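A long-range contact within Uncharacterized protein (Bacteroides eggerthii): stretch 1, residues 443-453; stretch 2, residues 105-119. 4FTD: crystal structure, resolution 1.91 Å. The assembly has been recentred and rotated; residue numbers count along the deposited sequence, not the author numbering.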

ATOM      1  N   CYS A 443      -7.686   3.576  -3.325  1.00 41.15           N
ATOM      2  CA  CYS A 443      -8.278   2.339  -2.812  1.00 44.94           C
ATOM      3  C   CYS A 443      -8.076   2.291  -1.313  1.00 48.95           C
ATOM      4  O   CYS A 443      -6.924   2.349  -0.852  1.00 50.01           O
ATOM      5  CB  CYS A 443      -7.587   1.139  -3.425  1.00 48.73           C
ATOM      6  SG  CYS A 443      -7.632   1.156  -5.206  1.00 50.48           S
ATOM      7  N   GLU A 444      -9.170   2.209  -0.563  1.00 48.32           N
ATOM      8  CA  GLU A 444      -9.141   2.227   0.904  1.00 47.88           C
ATOM      9  C   GLU A 444      -9.569   0.864   1.433  1.00 51.86           C
ATOM     10  O   GLU A 444     -10.511   0.243   0.913  1.00 50.78           O
ATOM     11  CB  GLU A 444     -10.083   3.302   1.446  1.00 48.99           C
ATOM     12  CG  GLU A 444      -9.845   4.695   0.867  1.00 55.67           C
ATOM     13  CD  GLU A 444     -10.535   5.811   1.644  1.00 60.08           C
ATOM     14  OE1 GLU A 444     -11.554   5.545   2.314  1.00 57.99           O
ATOM     15  OE2 GLU A 444     -10.061   6.965   1.594  1.00 56.43           O
ATOM     16  N   PHE A 445      -8.909   0.436   2.503  1.00 48.86           N
ATOM     17  CA  PHE A 445      -9.143  -0.868   3.117  1.00 51.51           C
ATOM     18  C   PHE A 445      -9.197  -0.768   4.633  1.00 57.08           C
ATOM     19  O   PHE A 445      -8.399  -0.056   5.233  1.00 52.53           O
ATOM     20  CB  PHE A 445      -8.008  -1.827   2.783  1.00 50.82           C
ATOM     21  CG  PHE A 445      -7.739  -1.971   1.309  1.00 53.63           C
ATOM     22  CD1 PHE A 445      -6.826  -1.122   0.669  1.00 49.06           C
ATOM     23  CD2 PHE A 445      -8.363  -2.943   0.565  1.00 52.14           C
ATOM     24  CE1 PHE A 445      -6.567  -1.253  -0.672  1.00 51.93           C
ATOM     25  CE2 PHE A 445      -8.090  -3.083  -0.777  1.00 54.97           C
ATOM     26  CZ  PHE A 445      -7.193  -2.234  -1.396  1.00 48.58           C
ATOM     27  N   PRO A 446     -10.104  -1.511   5.261  1.00 55.54           N
ATOM     28  CA  PRO A 446     -10.133  -1.552   6.724  1.00 56.88           C
ATOM     29  C   PRO A 446      -9.091  -2.535   7.294  1.00 56.24           C
ATOM     30  O   PRO A 446      -8.519  -3.318   6.545  1.00 56.75           O
ATOM     31  CB  PRO A 446     -11.546  -2.070   7.015  1.00 58.31           C
ATOM     32  CG  PRO A 446     -11.853  -2.960   5.852  1.00 58.41           C
ATOM     33  CD  PRO A 446     -11.186  -2.318   4.661  1.00 55.25           C
ATOM     34  N   ILE A 447      -8.829  -2.476   8.597  1.00 59.67           N
ATOM     35  CA  ILE A 447      -8.058  -3.535   9.254  1.00 59.48           C
ATOM     36  C   ILE A 447      -8.898  -4.836   9.177  1.00 59.43           C
ATOM     37  O   ILE A 447     -10.124  -4.792   9.142  1.00 65.98           O
ATOM     38  CB  ILE A 447      -7.631  -3.214  10.728  1.00 56.61           C
ATOM     39  CG1 ILE A 447      -8.832  -3.012  11.678  1.00 64.16           C
ATOM     40  CG2 ILE A 447      -6.679  -2.007  10.772  1.00 55.02           C
ATOM     41  CD1 ILE A 447      -8.515  -3.232  13.158  1.00 57.94           C
ATOM     42  N   LYS A 448      -8.233  -5.978   9.101  1.00 59.34           N
ATOM     43  CA  LYS A 448      -8.902  -7.264   9.229  1.00 58.86           C
ATOM     44  C   LYS A 448      -9.557  -7.364  10.614  1.00 64.93           C
ATOM     45  O   LYS A 448      -9.060  -6.806  11.592  1.00 66.64           O
ATOM     46  CB  LYS A 448      -7.922  -8.425   9.071  1.00 58.90           C
ATOM     47  CG  LYS A 448      -7.390  -8.681   7.671  1.00 61.75           C
ATOM     48  CD  LYS A 448      -6.712 -10.054   7.595  1.00 60.04           C
ATOM     49  CE  LYS A 448      -5.963 -10.238   6.286  1.00 58.86           C
ATOM     50  NZ  LYS A 448      -4.815  -9.295   6.121  1.00 58.46           N
ATOM     51  N   GLN A 449     -10.673  -8.073  10.661  1.00 68.13           N
ATOM     52  CA  GLN A 449     -11.446  -8.333  11.866  1.00 70.02           C
ATOM     53  C   GLN A 449     -11.519  -9.844  12.041  1.00 71.48           C
ATOM     54  O   GLN A 449     -11.609 -10.554  11.041  1.00 64.06           O
ATOM     55  CB  GLN A 449     -12.863  -7.797  11.676  1.00 72.79           C
ATOM     56  CG  GLN A 449     -12.953  -6.289  11.634  1.00 76.04           C
ATOM     57  CD  GLN A 449     -12.584  -5.670  12.963  1.00 82.37           C
ATOM     58  OE1 GLN A 449     -12.847  -6.243  14.007  1.00109.83           O
ATOM     59  NE2 GLN A 449     -11.971  -4.500  12.928  1.00 94.95           N
ATOM     60  N   GLU A 450     -11.507 -10.328  13.290  1.00 78.19           N
ATOM     61  CA  GLU A 450     -11.543 -11.765  13.564  1.00 79.76           C
ATOM     62  C   GLU A 450     -12.751 -12.412  12.914  1.00 86.72           C
ATOM     63  O   GLU A 450     -13.858 -11.903  13.053  1.00 77.75           O
ATOM     64  CB  GLU A 450     -11.533 -12.075  15.063  1.00 81.28           C
ATOM     65  CG  GLU A 450     -10.185 -11.805  15.710  1.00 85.53           C
ATOM     66  CD  GLU A 450     -10.000 -12.451  17.073  1.00 82.42           C
ATOM     67  OE1 GLU A 450     -10.809 -13.283  17.498  1.00 82.65           O
ATOM     68  OE2 GLU A 450      -8.997 -12.147  17.734  1.00 91.67           O
ATOM     69  N   GLU A 451     -12.511 -13.508  12.180  1.00101.12           N
ATOM     70  CA  GLU A 451     -13.549 -14.205  11.428  1.00102.30           C
ATOM     71  C   GLU A 451     -14.486 -14.682  12.494  1.00107.38           C
ATOM     72  O   GLU A 451     -14.280 -15.741  13.063  1.00115.38           O
ATOM     73  CB  GLU A 451     -12.981 -15.373  10.604  1.00105.73           C
HETATM   74  N   MSE A 452     -15.464 -13.832  12.818  1.00119.49           N
HETATM   75  CA  MSE A 452     -16.442 -14.102  13.857  1.00128.00           C
HETATM   76  C   MSE A 452     -17.466 -14.997  13.142  1.00165.78           C
HETATM   77  O   MSE A 452     -18.571 -14.583  12.773  1.00168.63           O
HETATM   78  CB  MSE A 452     -17.041 -12.804  14.429  1.00117.72           C
HETATM   79  CG  MSE A 452     -17.517 -12.932  15.862  1.00128.56           C
HETATM   80 SE   MSE A 452     -18.638 -14.530  16.244  0.75189.11          SE
HETATM   81  CE  MSE A 452     -20.309 -14.078  15.313  1.00147.82           C
ATOM     82  N   ASP A 453     -17.029 -16.242  12.957  1.00184.27           N
ATOM     83  CA  ASP A 453     -17.751 -17.301  12.268  1.00147.97           C
ATOM     84  C   ASP A 453     -18.102 -18.323  13.339  1.00132.04           C
ATOM     85  O   ASP A 453     -18.581 -17.966  14.423  1.00131.89           O
ATOM     86  CB  ASP A 453     -16.890 -17.907  11.123  1.00147.11           C
ATOM     87  CG  ASP A 453     -15.409 -18.178  11.532  1.00151.86           C
ATOM     88  OD1 ASP A 453     -15.124 -18.593  12.685  1.00125.06           O
ATOM     89  OD2 ASP A 453     -14.515 -17.954  10.684  1.00145.41           O
ATOM     90  OXT ASP A 453     -17.888 -19.515  13.170  1.00130.25           O
TER
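Stretch 2 (105-119) VRKRVPVFGADFEKP

The most unusual feature of this contact is a lysine of stretch 1 whose NZ ends among carbonyls of stretch 2: K448 NZ donates hydrogen bonds to F112 O at 2.9 Å and to A114 O at 2.7 Å, so one ammonium group ties down the backbone on both sides of G113. An ideal CB on G113 would lie 3.5 Å from K448 NZ, and the residue's positive phi (78°) by itself favours glycine.

The two stretches run antiparallel. The nearest CA pairs are F445-P119, I447-A114, K448-D115 and E450-V111, falling along stretch 2 overall but not at every step; better evidence is the single bridge, I447 with A114 (CA-CA 4.4 Å), framed by two near-linear hydrogen bonds: D115 N to P446 O (2.9 Å, 165°) and K448 N to G113 O (3.0 Å, 166°). Stretch 1 is strand through P446 and loop from I447; stretch 2 is loop throughout this part, A114 included, and it leaves the bridge through a type I turn from D115 to K118, closed by K118 N to D115 O at 3.2 Å.

F116, within the turn, and P119, just after it, lie against the F445 side chain. The edge of F116 points toward the face of F445, with centroids 4.9 Å apart and planes at 62°; P119 CB lies 3.6 Å from F445 CE2.

Toward the C-terminus of stretch 1, charged pairs take over. E450 OE1 receives R108 NE at 2.9 Å and 168°, a salt bridge, while water 1, one of several bridging waters, links E450 OE1 (2.7 Å) to V109 N (3.1 Å). V111 points toward stretch 1, its CG2 3.7 Å from K448 CB. Finally, R106 NH2 meets the terminal carboxylate at D453 OXT (2.9 Å) and R106 NH1 meets D453 OD1 (3.0 Å), although D453 is poorly ordered.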

ATOM      1  N   VAL A 105     -14.743 -27.444  19.345  1.00 51.57           N
ATOM      2  CA  VAL A 105     -14.402 -26.243  20.101  1.00 50.21           C
ATOM      3  C   VAL A 105     -13.144 -25.638  19.439  1.00 49.55           C
ATOM      4  O   VAL A 105     -12.191 -26.366  19.144  1.00 58.03           O
ATOM      5  CB  VAL A 105     -14.170 -26.508  21.600  1.00 52.14           C
ATOM      6  CG1 VAL A 105     -13.659 -25.249  22.278  1.00 53.56           C
ATOM      7  CG2 VAL A 105     -15.460 -26.981  22.290  1.00 46.84           C
ATOM      8  N   ARG A 106     -13.178 -24.315  19.240  1.00 54.05           N
ATOM      9  CA  ARG A 106     -12.149 -23.566  18.523  1.00 57.76           C
ATOM     10  C   ARG A 106     -11.621 -22.375  19.315  1.00 54.26           C
ATOM     11  O   ARG A 106     -12.390 -21.739  20.038  1.00 55.41           O
ATOM     12  CB  ARG A 106     -12.760 -23.056  17.225  1.00 60.98           C
ATOM     13  CG  ARG A 106     -13.219 -24.170  16.305  1.00 61.00           C
ATOM     14  CD  ARG A 106     -13.871 -23.619  15.063  1.00 61.13           C
ATOM     15  NE  ARG A 106     -15.135 -22.966  15.385  1.00 61.75           N
ATOM     16  CZ  ARG A 106     -15.672 -21.956  14.707  1.00 61.73           C
ATOM     17  NH1 ARG A 106     -15.055 -21.435  13.661  1.00 65.47           N
ATOM     18  NH2 ARG A 106     -16.830 -21.429  15.095  1.00 68.56           N
ATOM     19  N   LYS A 107     -10.311 -22.106  19.178  1.00 59.57           N
ATOM     20  CA  LYS A 107      -9.645 -20.957  19.800  1.00 55.81           C
ATOM     21  C   LYS A 107      -9.782 -19.771  18.869  1.00 61.07           C
ATOM     22  O   LYS A 107      -9.778 -19.922  17.632  1.00 65.10           O
ATOM     23  CB  LYS A 107      -8.124 -21.168  20.006  1.00 60.31           C
ATOM     24  CG  LYS A 107      -7.688 -22.211  21.031  1.00 62.70           C
ATOM     25  CD  LYS A 107      -6.173 -22.430  21.021  1.00 65.61           C
ATOM     26  CE  LYS A 107      -5.778 -23.577  21.944  1.00 65.01           C
ATOM     27  NZ  LYS A 107      -4.308 -23.829  21.959  1.00 71.40           N
ATOM     28  N   ARG A 108      -9.826 -18.579  19.450  1.00 59.30           N
ATOM     29  CA  ARG A 108      -9.737 -17.356  18.650  1.00 61.48           C
ATOM     30  C   ARG A 108      -8.369 -17.259  18.003  1.00 66.12           C
ATOM     31  O   ARG A 108      -7.380 -17.686  18.592  1.00 66.10           O
ATOM     32  CB  ARG A 108      -9.975 -16.133  19.506  1.00 57.95           C
ATOM     33  CG  ARG A 108     -11.424 -16.027  19.909  1.00 60.67           C
ATOM     34  CD  ARG A 108     -11.594 -14.944  20.921  1.00 61.25           C
ATOM     35  NE  ARG A 108     -11.189 -13.672  20.354  1.00 69.45           N
ATOM     36  CZ  ARG A 108     -10.827 -12.614  21.065  1.00 79.83           C
ATOM     37  NH1 ARG A 108     -10.795 -12.650  22.404  1.00 76.17           N
ATOM     38  NH2 ARG A 108     -10.486 -11.501  20.429  1.00 87.07           N
ATOM     39  N   VAL A 109      -8.340 -16.715  16.787  1.00 70.25           N
ATOM     40  CA  VAL A 109      -7.126 -16.566  16.009  1.00 73.72           C
ATOM     41  C   VAL A 109      -7.007 -15.075  15.689  1.00 72.80           C
ATOM     42  O   VAL A 109      -7.855 -14.547  14.982  1.00 72.12           O
ATOM     43  CB  VAL A 109      -7.204 -17.410  14.719  1.00 72.77           C
ATOM     44  CG1 VAL A 109      -6.013 -17.139  13.810  1.00 73.48           C
ATOM     45  CG2 VAL A 109      -7.316 -18.883  15.079  1.00 69.87           C
ATOM     46  N   PRO A 110      -5.979 -14.385  16.221  1.00 75.37           N
ATOM     47  CA  PRO A 110      -5.801 -12.976  15.893  1.00 71.20           C
ATOM     48  C   PRO A 110      -5.506 -12.780  14.424  1.00 73.48           C
ATOM     49  O   PRO A 110      -4.936 -13.664  13.807  1.00 76.77           O
ATOM     50  CB  PRO A 110      -4.604 -12.574  16.743  1.00 74.60           C
ATOM     51  CG  PRO A 110      -4.698 -13.458  17.925  1.00 78.11           C
ATOM     52  CD  PRO A 110      -5.086 -14.777  17.320  1.00 81.32           C
ATOM     53  N   VAL A 111      -5.931 -11.651  13.874  1.00 76.13           N
ATOM     54  CA  VAL A 111      -5.709 -11.330  12.462  1.00 79.89           C
ATOM     55  C   VAL A 111      -5.040  -9.968  12.371  1.00 83.93           C
ATOM     56  O   VAL A 111      -5.203  -9.126  13.253  1.00 82.77           O
ATOM     57  CB  VAL A 111      -7.014 -11.389  11.645  1.00 81.82           C
ATOM     58  CG1 VAL A 111      -7.574 -12.804  11.657  1.00 77.40           C
ATOM     59  CG2 VAL A 111      -8.036 -10.415  12.205  1.00 81.19           C
ATOM     60  N   PHE A 112      -4.265  -9.770  11.309  1.00 87.31           N
ATOM     61  CA  PHE A 112      -3.436  -8.585  11.143  1.00 90.11           C
ATOM     62  C   PHE A 112      -3.513  -8.022   9.743  1.00 96.43           C
ATOM     63  O   PHE A 112      -3.969  -8.679   8.821  1.00 95.61           O
ATOM     64  CB  PHE A 112      -1.993  -8.930  11.504  1.00 90.06           C
ATOM     65  CG  PHE A 112      -1.845  -9.451  12.900  1.00 83.92           C
ATOM     66  CD1 PHE A 112      -1.894  -8.584  13.982  1.00 83.19           C
ATOM     67  CD2 PHE A 112      -1.710 -10.807  13.143  1.00 84.55           C
ATOM     68  CE1 PHE A 112      -1.795  -9.055  15.286  1.00 79.47           C
ATOM     69  CE2 PHE A 112      -1.628 -11.297  14.453  1.00 83.86           C
ATOM     70  CZ  PHE A 112      -1.666 -10.411  15.527  1.00 80.60           C
ATOM     71  N   GLY A 113      -3.078  -6.777   9.617  1.00 54.51           N
ATOM     72  CA  GLY A 113      -3.004  -6.102   8.349  1.00 50.65           C
ATOM     73  C   GLY A 113      -4.334  -5.582   7.839  1.00 52.69           C
ATOM     74  O   GLY A 113      -5.290  -5.439   8.579  1.00 56.75           O
ATOM     75  N   ALA A 114      -4.341  -5.254   6.556  1.00 52.27           N
ATOM     76  CA  ALA A 114      -5.499  -4.747   5.838  1.00 54.00           C
ATOM     77  C   ALA A 114      -6.333  -5.905   5.315  1.00 56.83           C
ATOM     78  O   ALA A 114      -5.821  -6.989   5.041  1.00 53.04           O
ATOM     79  CB  ALA A 114      -5.043  -3.906   4.664  1.00 46.86           C
ATOM     80  N   ASP A 115      -7.628  -5.676   5.178  1.00 59.09           N
ATOM     81  CA  ASP A 115      -8.496  -6.652   4.554  1.00 57.87           C
ATOM     82  C   ASP A 115      -8.671  -6.227   3.097  1.00 56.36           C
ATOM     83  O   ASP A 115      -9.517  -5.392   2.761  1.00 53.86           O
ATOM     84  CB  ASP A 115      -9.812  -6.714   5.261  1.00 62.41           C
ATOM     85  CG  ASP A 115     -10.662  -7.867   4.802  1.00 66.96           C
ATOM     86  OD1 ASP A 115     -10.405  -8.455   3.727  1.00 65.83           O
ATOM     87  OD2 ASP A 115     -11.596  -8.168   5.544  1.00 67.27           O
ATOM     88  N   PHE A 116      -7.870  -6.844   2.241  1.00 55.43           N
ATOM     89  CA  PHE A 116      -7.885  -6.539   0.814  1.00 58.54           C
ATOM     90  C   PHE A 116      -9.123  -7.045   0.082  1.00 58.76           C
ATOM     91  O   PHE A 116      -9.328  -6.689  -1.067  1.00 59.74           O
ATOM     92  CB  PHE A 116      -6.613  -7.038   0.159  1.00 54.23           C
ATOM     93  CG  PHE A 116      -5.395  -6.317   0.636  1.00 52.36           C
ATOM     94  CD1 PHE A 116      -5.128  -5.035   0.189  1.00 55.44           C
ATOM     95  CD2 PHE A 116      -4.527  -6.902   1.553  1.00 56.10           C
ATOM     96  CE1 PHE A 116      -4.000  -4.353   0.616  1.00 52.65           C
ATOM     97  CE2 PHE A 116      -3.397  -6.227   1.986  1.00 57.20           C
ATOM     98  CZ  PHE A 116      -3.134  -4.947   1.516  1.00 57.42           C
ATOM     99  N   GLU A 117      -9.956  -7.824   0.771  1.00 58.49           N
ATOM    100  CA  GLU A 117     -11.248  -8.297   0.233  1.00 61.31           C
ATOM    101  C   GLU A 117     -12.363  -7.246   0.377  1.00 66.10           C
ATOM    102  O   GLU A 117     -13.473  -7.479  -0.098  1.00 70.56           O
ATOM    103  CB  GLU A 117     -11.726  -9.543   0.985  1.00 68.06           C
ATOM    104  CG  GLU A 117     -10.745 -10.687   1.104  1.00 79.94           C
ATOM    105  CD  GLU A 117     -10.820 -11.627  -0.066  1.00 96.94           C
ATOM    106  OE1 GLU A 117     -10.608 -11.162  -1.209  1.00105.52           O
ATOM    107  OE2 GLU A 117     -11.088 -12.825   0.179  1.00104.00           O
ATOM    108  N   LYS A 118     -12.079  -6.121   1.050  1.00 60.65           N
ATOM    109  CA  LYS A 118     -13.054  -5.056   1.306  1.00 61.03           C
ATOM    110  C   LYS A 118     -12.567  -3.664   0.830  1.00 58.06           C
ATOM    111  O   LYS A 118     -12.564  -2.705   1.602  1.00 59.75           O
ATOM    112  CB  LYS A 118     -13.385  -5.038   2.802  1.00 61.12           C
ATOM    113  CG  LYS A 118     -13.995  -6.340   3.313  1.00 64.96           C
ATOM    114  CD  LYS A 118     -14.038  -6.368   4.837  1.00 74.31           C
ATOM    115  CE  LYS A 118     -15.292  -5.743   5.401  1.00 81.99           C
ATOM    116  NZ  LYS A 118     -16.366  -6.784   5.535  1.00 77.65           N
ATOM    117  N   PRO A 119     -12.162  -3.556  -0.453  1.00 57.02           N
ATOM    118  CA  PRO A 119     -11.758  -2.268  -0.982  1.00 55.68           C
ATOM    119  C   PRO A 119     -12.908  -1.287  -1.098  1.00 51.97           C
ATOM    120  O   PRO A 119     -14.023  -1.687  -1.376  1.00 54.72           O
ATOM    121  CB  PRO A 119     -11.260  -2.608  -2.390  1.00 55.07           C
ATOM    122  CG  PRO A 119     -12.025  -3.806  -2.775  1.00 54.43           C
ATOM    123  CD  PRO A 119     -12.248  -4.589  -1.522  1.00 54.60           C
TER
HETATM  124  O   HOH W   1     -11.091 -15.597  16.077  1.00 62.32           O
HETATM  125  O   HOH W   2      -9.828 -15.164  13.108  1.00 70.49           O
HETATM  126  O   HOH W   3      -7.172  -9.934  15.879  1.00 59.09           O
HETATM  127  O   HOH W   4      -6.605  -6.528  12.809  1.00 60.77           O
HETATM  128  O   HOH W   5     -12.451  -5.918   7.785  1.00 64.76           O
HETATM  129  O   HOH W   6     -13.400  -0.478   2.486  1.00 49.96           O